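Local coordinates for centrosome-associated zinc finger protein Cp190 (Drosophila melanogaster, PDB 6ER1) that organises chromatin domains and their boundaries as a cofactor recruited by insulator DNA-binding proteins, and homodimerizes through its N-terminal BTB domain, at residues F20-Q23 against K24-N27; L47-R51 against L52-A56; D84-V87 against P88-F92. All blocks are in the same frame, centred on the assembly; numbering follows the deposited sequence.

Contact 1: F20-Q23 against K24-N27; sequences FFLQ and KLQN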
loop_
_atom_site.group_PDB
_atom_site.type_symbol
_atom_site.label_atom_id
_atom_site.label_comp_id
_atom_site.label_asym_id
_atom_site.label_seq_id
_atom_site.Cartn_x
_atom_site.Cartn_y
_atom_site.Cartn_z
ATOM N N PHE A 20 -0.458 -10.910 5.580
ATOM C CA PHE A 20 0.843 -10.351 6.006
ATOM C C PHE A 20 0.922 -8.842 5.721
ATOM O O PHE A 20 1.261 -8.040 6.588
ATOM C CB PHE A 20 1.990 -11.128 5.338
ATOM C CG PHE A 20 3.360 -10.478 5.487
ATOM C CD1 PHE A 20 4.121 -10.674 6.614
ATOM C CD2 PHE A 20 3.844 -9.616 4.515
ATOM C CE1 PHE A 20 5.349 -10.053 6.765
ATOM C CE2 PHE A 20 5.051 -8.956 4.671
ATOM C CZ PHE A 20 5.814 -9.189 5.782
ATOM N N PHE A 21 0.609 -8.470 4.489
ATOM C CA PHE A 21 0.797 -7.132 4.033
ATOM C C PHE A 21 -0.141 -6.142 4.733
ATOM O O PHE A 21 0.292 -5.067 5.145
ATOM C CB PHE A 21 0.624 -7.029 2.506
ATOM C CG PHE A 21 0.921 -5.665 2.002
ATOM C CD1 PHE A 21 2.232 -5.271 1.801
ATOM C CD2 PHE A 21 -0.104 -4.738 1.832
ATOM C CE1 PHE A 21 2.525 -3.988 1.408
ATOM C CE2 PHE A 21 0.193 -3.449 1.455
ATOM C CZ PHE A 21 1.503 -3.081 1.249
ATOM N N LEU A 22 -1.405 -6.535 4.869
ATOM C CA LEU A 22 -2.385 -5.706 5.536
ATOM C C LEU A 22 -1.985 -5.400 6.972
ATOM O O LEU A 22 -2.195 -4.285 7.448
ATOM C CB LEU A 22 -3.783 -6.289 5.440
ATOM C CG LEU A 22 -4.514 -6.117 4.125
ATOM C CD1 LEU A 22 -5.880 -6.790 4.177
ATOM C CD2 LEU A 22 -4.634 -4.662 3.716
ATOM N N GLN A 23 -1.420 -6.382 7.670
ATOM C CA GLN A 23 -0.992 -6.139 9.050
ATOM C C GLN A 23 0.044 -5.034 9.086
ATOM O O GLN A 23 0.030 -4.141 9.955
ATOM C CB GLN A 23 -0.465 -7.422 9.679
ATOM C CG GLN A 23 -0.237 -7.354 11.190
ATOM C CD GLN A 23 1.162 -6.882 11.640
ATOM O OE1 GLN A 23 1.273 -6.170 12.646
ATOM N NE2 GLN A 23 2.226 -7.306 10.946
ATOM N N LYS A 24 0.984 -5.093 8.124
ATOM C CA LYS A 24 2.037 -4.068 8.061
ATOM C C LYS A 24 1.495 -2.702 7.700
ATOM O O LYS A 24 1.850 -1.674 8.315
ATOM C CB LYS A 24 3.134 -4.477 7.055
ATOM C CG LYS A 24 3.860 -5.772 7.389
ATOM C CD LYS A 24 4.705 -5.655 8.635
ATOM C CE LYS A 24 5.405 -6.945 8.997
ATOM N NZ LYS A 24 6.171 -6.766 10.262
ATOM N N LEU A 25 0.590 -2.676 6.729
ATOM C CA LEU A 25 -0.025 -1.448 6.290
ATOM C C LEU A 25 -0.860 -0.772 7.414
ATOM O O LEU A 25 -0.809 0.436 7.595
ATOM C CB LEU A 25 -0.968 -1.735 5.129
ATOM C CG LEU A 25 -1.718 -0.586 4.496
ATOM C CD1 LEU A 25 -0.778 0.392 3.799
ATOM C CD2 LEU A 25 -2.848 -1.091 3.587
ATOM N N GLN A 26 -1.605 -1.579 8.138
ATOM C CA GLN A 26 -2.423 -1.069 9.270
ATOM C C GLN A 26 -1.530 -0.441 10.321
ATOM O O GLN A 26 -1.839 0.640 10.837
ATOM C CB GLN A 26 -3.240 -2.216 9.795
ATOM C CG GLN A 26 -4.401 -2.524 8.885
ATOM C CD GLN A 26 -4.992 -3.887 9.118
ATOM O OE1 GLN A 26 -4.729 -4.532 10.143
ATOM N NE2 GLN A 26 -5.831 -4.322 8.194
ATOM N N ASN A 27 -0.398 -1.083 10.626
ATOM C CA ASN A 27 0.560 -0.502 11.529
ATOM C C ASN A 27 1.087 0.835 11.050
ATOM O O ASN A 27 1.214 1.783 11.809
ATOM C CB ASN A 27 1.680 -1.480 11.824
ATOM C CG ASN A 27 2.706 -0.923 12.786
ATOM O OD1 ASN A 27 2.362 -0.611 13.942
ATOM N ND2 ASN A 27 3.950 -0.775 12.325
#
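Lys-24 lies against Phe-20 one helical turn earlier, and its aliphatic chain carries much of the contact on this side of the helix. Its CB sits 3.5 Å from Phe-21 O. CG, beside the backbone N (chi1 -61°), approaches Phe-20 O and stands over one face of the Phe-20 ring, 4.2 Å above the plane and offset toward the rim. A bend at chi2 turns the chain, through CD, so that Lys-24 CE reaches Phe-20 CE1 at 3.8 Å, and NZ leads on beyond the ring contact.

Farther round the helix, Leu-22 CD2 meets Leu-25 CD2 at 4.0 Å, while the end of the Phe-21 ring comes obliquely to Leu-25 CB. Gln-26, extended beyond CG, runs alongside the Leu-22 carbonyl, with its CG 3.2 Å from Leu-22 O, and its NE2 hydrogen-bonds to Tyr-94 O. The backbone bond from Leu-25 N to Phe-21 O is 2.9 Å long; that from Lys-24 N to Phe-20 O is weak.

Phe-21 packs on Phe-21 of the second subunit, and both Phe-20 and Lys-24 touch its Ala-56. These contacts between residues one turn apart, i to i+3 and i to i+4, belong to helix 17-31, the N-terminal dimerization helix characteristic of BTB domains that form homodimers.

Contact 2: L47-R51 against L52-A56; sequences LKVHR and LVLSA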
loop_
_atom_site.group_PDB
_atom_site.type_symbol
_atom_site.label_atom_id
_atom_site.label_comp_id
_atom_site.label_asym_id
_atom_site.label_seq_id
_atom_site.Cartn_x
_atom_site.Cartn_y
_atom_site.Cartn_z
ATOM N N LEU A 47 -6.748 13.826 9.484
ATOM C CA LEU A 47 -6.567 12.382 9.354
ATOM C C LEU A 47 -5.526 12.161 8.248
ATOM O O LEU A 47 -5.736 12.573 7.097
ATOM C CB LEU A 47 -7.879 11.713 8.969
ATOM C CG LEU A 47 -7.889 10.200 8.784
ATOM C CD1 LEU A 47 -7.411 9.482 10.032
ATOM C CD2 LEU A 47 -9.227 9.679 8.329
ATOM N N LYS A 48 -4.417 11.516 8.594
ATOM C CA LYS A 48 -3.335 11.239 7.632
ATOM C C LYS A 48 -3.460 9.843 7.066
ATOM O O LYS A 48 -3.625 8.888 7.825
ATOM C CB LYS A 48 -1.978 11.420 8.284
ATOM C CG LYS A 48 -1.771 12.868 8.687
ATOM C CD LYS A 48 -0.454 13.202 9.330
ATOM C CE LYS A 48 -0.406 14.721 9.557
ATOM N NZ LYS A 48 0.867 15.202 10.155
ATOM N N VAL A 49 -3.359 9.722 5.742
ATOM C CA VAL A 49 -3.659 8.483 5.067
ATOM C C VAL A 49 -2.601 8.263 3.961
ATOM O O VAL A 49 -1.758 9.116 3.675
ATOM C CB VAL A 49 -5.095 8.525 4.474
ATOM C CG1 VAL A 49 -6.138 8.709 5.542
ATOM C CG2 VAL A 49 -5.229 9.620 3.425
ATOM N N HIS A 50 -2.729 7.119 3.306
ATOM C CA HIS A 50 -1.938 6.735 2.112
ATOM C C HIS A 50 -2.806 6.823 0.889
ATOM O O HIS A 50 -3.796 6.097 0.785
ATOM C CB HIS A 50 -1.405 5.326 2.249
ATOM C CG HIS A 50 -0.585 5.087 3.472
ATOM N ND1 HIS A 50 -1.135 4.576 4.637
ATOM C CD2 HIS A 50 0.721 5.326 3.748
ATOM C CE1 HIS A 50 -0.205 4.484 5.560
ATOM N NE2 HIS A 50 0.934 4.941 5.056
ATOM N N ARG A 51 -2.431 7.677 -0.054
ATOM C CA ARG A 51 -3.178 7.869 -1.292
ATOM C C ARG A 51 -3.487 6.548 -1.991
ATOM O O ARG A 51 -4.627 6.363 -2.450
ATOM C CB ARG A 51 -2.427 8.805 -2.204
ATOM C CG ARG A 51 -3.243 9.399 -3.309
ATOM C CD ARG A 51 -2.403 10.377 -4.142
ATOM N NE ARG A 51 -2.294 11.670 -3.454
ATOM C CZ ARG A 51 -1.223 12.142 -2.828
ATOM N NH1 ARG A 51 -0.090 11.453 -2.775
ATOM N NH2 ARG A 51 -1.279 13.340 -2.237
ATOM N N LEU A 52 -2.495 5.646 -2.062
ATOM C CA LEU A 52 -2.686 4.407 -2.783
ATOM C C LEU A 52 -3.722 3.519 -2.134
ATOM O O LEU A 52 -4.412 2.767 -2.853
ATOM C CB LEU A 52 -1.361 3.716 -2.979
ATOM C CG LEU A 52 -0.678 2.868 -1.935
ATOM C CD1 LEU A 52 -1.415 1.547 -1.737
ATOM C CD2 LEU A 52 0.756 2.548 -2.319
ATOM N N VAL A 53 -3.858 3.592 -0.786
ATOM C CA VAL A 53 -4.872 2.765 -0.146
ATOM C C VAL A 53 -6.269 3.266 -0.530
ATOM O O VAL A 53 -7.190 2.483 -0.840
ATOM C CB VAL A 53 -4.689 2.782 1.383
ATOM C CG1 VAL A 53 -5.810 2.015 2.049
ATOM C CG2 VAL A 53 -3.348 2.125 1.738
ATOM N N LEU A 54 -6.435 4.577 -0.479
ATOM C CA LEU A 54 -7.731 5.188 -0.828
ATOM C C LEU A 54 -8.086 4.860 -2.299
ATOM O O LEU A 54 -9.221 4.454 -2.656
ATOM C CB LEU A 54 -7.678 6.690 -0.590
ATOM C CG LEU A 54 -8.008 7.123 0.884
ATOM C CD1 LEU A 54 -7.334 6.357 1.965
ATOM C CD2 LEU A 54 -7.703 8.587 1.081
ATOM N N SER A 55 -7.074 4.910 -3.136
ATOM C CA SER A 55 -7.274 4.727 -4.588
ATOM C C SER A 55 -7.657 3.289 -4.978
ATOM O O SER A 55 -8.247 3.070 -6.036
ATOM C CB SER A 55 -6.049 5.126 -5.371
ATOM O OG SER A 55 -5.689 6.493 -5.106
ATOM N N ALA A 56 -7.347 2.314 -4.126
ATOM C CA ALA A 56 -7.737 0.916 -4.422
ATOM C C ALA A 56 -9.260 0.738 -4.448
ATOM O O ALA A 56 -9.755 -0.187 -5.086
ATOM C CB ALA A 56 -7.148 -0.013 -3.398
#
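The imidazole of His-50 is met obliquely by Val-53 CG2, which comes to 3.8 Å from His-50 CB. With CG beside the backbone N (chi1 -56°), the ring leads away from the helix that starts here, and both its nitrogens are engaged: ND1 with Tyr-94 OH and NE2 with Asp-33 O. Phe-28 of helix 17-31 also touches this side chain. The other flat group is the guanidinium of Arg-51. The Arg-51 chain bends at chi3, and its NE forms a salt bridge with Glu-65 OE2.

Val-49, the last residue of strand 46-49, crosses Leu-54 at about a right angle, its CG2 3.6 Å from Leu-54 CD2. Leu-54 CD1 reaches back over the turn to Val-49 CB and to the carbonyl oxygen of His-50. His-50 O accepts from Leu-54 N at 3.3 Å and, weakly, from Val-53 N, closing the first turn behind His-50 at the N-cap position.

Arg-51 O takes two bonds from Ser-55. Ser-55 N lies 2.9 Å from Arg-51 O, in its carbonyl plane, whereas Ser-55 OG, also 2.9 Å from Arg-51 O, donates from 46° out of that plane. Ser-55 therefore spends its hydroxyl proton within its own helix, although the residue also packs on Tyr-34 of the second subunit. The chemistry implies a strand-to-helix junction with an apolar joint of Val-49 and Leu-54 and polar groups beside it: bonds at both nitrogens would fix the rotation of the buried imidazole, and the arginine pairs with an acid.

Contact 3: D84-V87 against P88-F92; sequences DVVV and PIVNF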
loop_
_atom_site.group_PDB
_atom_site.type_symbol
_atom_site.label_atom_id
_atom_site.label_comp_id
_atom_site.label_asym_id
_atom_site.label_seq_id
_atom_site.Cartn_x
_atom_site.Cartn_y
_atom_site.Cartn_z
ATOM N N ASP A 84 -17.594 12.033 10.400
ATOM C CA ASP A 84 -18.607 11.011 10.643
ATOM C C ASP A 84 -18.726 9.886 9.586
ATOM O O ASP A 84 -19.053 8.767 9.903
ATOM C CB ASP A 84 -20.020 11.611 10.912
ATOM C CG ASP A 84 -20.571 12.446 9.787
ATOM O OD1 ASP A 84 -19.806 12.855 8.867
ATOM O OD2 ASP A 84 -21.800 12.673 9.798
ATOM N N VAL A 85 -18.496 10.258 8.332
ATOM C CA VAL A 85 -18.464 9.270 7.242
ATOM C C VAL A 85 -17.029 8.909 6.830
ATOM O O VAL A 85 -16.783 7.715 6.539
ATOM C CB VAL A 85 -19.319 9.678 6.017
ATOM C CG1 VAL A 85 -20.784 9.816 6.419
ATOM C CG2 VAL A 85 -18.801 10.943 5.348
ATOM N N VAL A 86 -16.126 9.876 6.893
ATOM C CA VAL A 86 -14.752 9.642 6.390
ATOM C C VAL A 86 -14.022 8.666 7.253
ATOM O O VAL A 86 -13.323 7.732 6.776
ATOM C CB VAL A 86 -13.959 10.917 6.181
ATOM C CG1 VAL A 86 -12.486 10.644 5.884
ATOM C CG2 VAL A 86 -14.624 11.800 5.126
ATOM N N VAL A 87 -14.114 8.806 8.577
ATOM C CA VAL A 87 -13.352 7.911 9.447
ATOM C C VAL A 87 -13.750 6.437 9.328
ATOM O O VAL A 87 -12.847 5.599 9.065
ATOM C CB VAL A 87 -13.369 8.412 10.927
ATOM C CG1 VAL A 87 -12.826 7.347 11.856
ATOM C CG2 VAL A 87 -12.557 9.696 11.007
ATOM N N PRO A 88 -15.047 6.108 9.317
ATOM C CA PRO A 88 -15.402 4.700 9.144
ATOM C C PRO A 88 -15.017 4.191 7.714
ATOM O O PRO A 88 -14.624 3.013 7.614
ATOM C CB PRO A 88 -16.915 4.624 9.382
ATOM C CG PRO A 88 -17.278 5.909 9.901
ATOM C CD PRO A 88 -16.197 6.904 9.813
ATOM N N ILE A 89 -15.230 5.052 6.720
ATOM C CA ILE A 89 -14.897 4.610 5.313
ATOM C C ILE A 89 -13.403 4.366 5.188
ATOM O O ILE A 89 -13.001 3.335 4.598
ATOM C CB ILE A 89 -15.457 5.608 4.344
ATOM C CG1 ILE A 89 -16.972 5.486 4.322
ATOM C CG2 ILE A 89 -14.903 5.323 2.932
ATOM C CD1 ILE A 89 -17.692 6.522 3.524
ATOM N N VAL A 90 -12.570 5.259 5.679
ATOM C CA VAL A 90 -11.127 5.044 5.599
ATOM C C VAL A 90 -10.730 3.810 6.372
ATOM O O VAL A 90 -9.882 2.995 5.925
ATOM C CB VAL A 90 -10.343 6.292 6.057
ATOM C CG1 VAL A 90 -8.853 6.001 6.276
ATOM C CG2 VAL A 90 -10.483 7.416 5.060
ATOM N N ASN A 91 -11.288 3.596 7.569
ATOM C CA ASN A 91 -10.940 2.388 8.284
ATOM C C ASN A 91 -11.321 1.095 7.515
ATOM O O ASN A 91 -10.573 0.081 7.527
ATOM C CB ASN A 91 -11.536 2.373 9.685
ATOM C CG ASN A 91 -10.871 3.360 10.661
ATOM O OD1 ASN A 91 -9.710 3.688 10.522
ATOM N ND2 ASN A 91 -11.588 3.744 11.689
ATOM N N PHE A 92 -12.449 1.151 6.824
ATOM C CA PHE A 92 -12.868 0.078 5.910
ATOM C C PHE A 92 -11.826 -0.118 4.805
ATOM O O PHE A 92 -11.441 -1.284 4.522
ATOM C CB PHE A 92 -14.239 0.355 5.304
ATOM C CG PHE A 92 -14.614 -0.556 4.193
ATOM C CD1 PHE A 92 -14.964 -1.859 4.385
ATOM C CD2 PHE A 92 -14.472 -0.093 2.915
ATOM C CE1 PHE A 92 -15.225 -2.691 3.315
ATOM C CE2 PHE A 92 -14.741 -0.912 1.831
ATOM C CZ PHE A 92 -15.139 -2.203 2.035
HETATM O O HOH W 1 -10.030 6.285 9.813
#
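Val-86 and Val-90 lie side by side and point the same way, with Val-86 CG1 3.9 Å from Val-90 CG2. Beside them Ile-89 extends back along the helix: its CG1, next to the backbone N (chi1 -71°), passes 3.1 Å from Val-85 O, and CD1 continues to Val-85 CB at 4.3 Å. The branches of Ile-89 and Val-90 thus lie close to Val-85 O and Val-86 O, which accept the backbone bonds, including a nearly straight one from Val-90 N to Val-86 O at 2.8 Å.

Pro-88 marks a kink. Its nitrogen has no hydrogen to offer Asp-84 O, and the ring instead sets CG 3.4 Å from that oxygen. Pro-88 CD lies 3.4 Å from Val-87 CB, as the ring follows directly on that residue. Bonding resumes at once with Ile-89 N to Val-85 O.

Farther out, Val-87 and Asn-91 run alongside each other, Val-87 CG1 facing Asn-91 ND2. Val-87 O accepts from Asn-91 N and also from a water, at 3.0 Å; the same water donates a weak bond to Asn-91 OD1, so it bridges carbonyl and carboxamide at this edge. At the N-terminal end, Asp-84 OD2 forms a salt bridge with Lys-107.

Helix 83-95 is a central helix of the BTB domain. Val-85 and Ile-89 face helix 105-115, Ile-89 and Phe-92 meet helix 118-124, Val-90 packs on Val-49 of strand 46-49, Val-90 and Asn-91 rest on Phe-29 of helix 17-31, and Phe-92 reaches Trp-17 of the second subunit.

From the N terminus the three contacts follow in series, each within one continuous stretch, so none closes a long loop and none nests in or crosses another. Contact 1 lies on helix 17-31, contact 2 turns the chain from strand 46-49 into helix 51-57, and contact 3 lies on helix 83-95. Contact 2 joins the other two: Leu-25 CD1 packs on Val-53 CG2 at 3.7 Å, while Val-49 CG1 meets Val-90 CG1 at 3.9 Å and Leu-47 rests near Val-86. Contacts 1 and 3 do not touch, their nearest atoms being about 7 Å apart. All three reach the second subunit, contact 3 through Phe-92, linking the BTB core to the dimer interface.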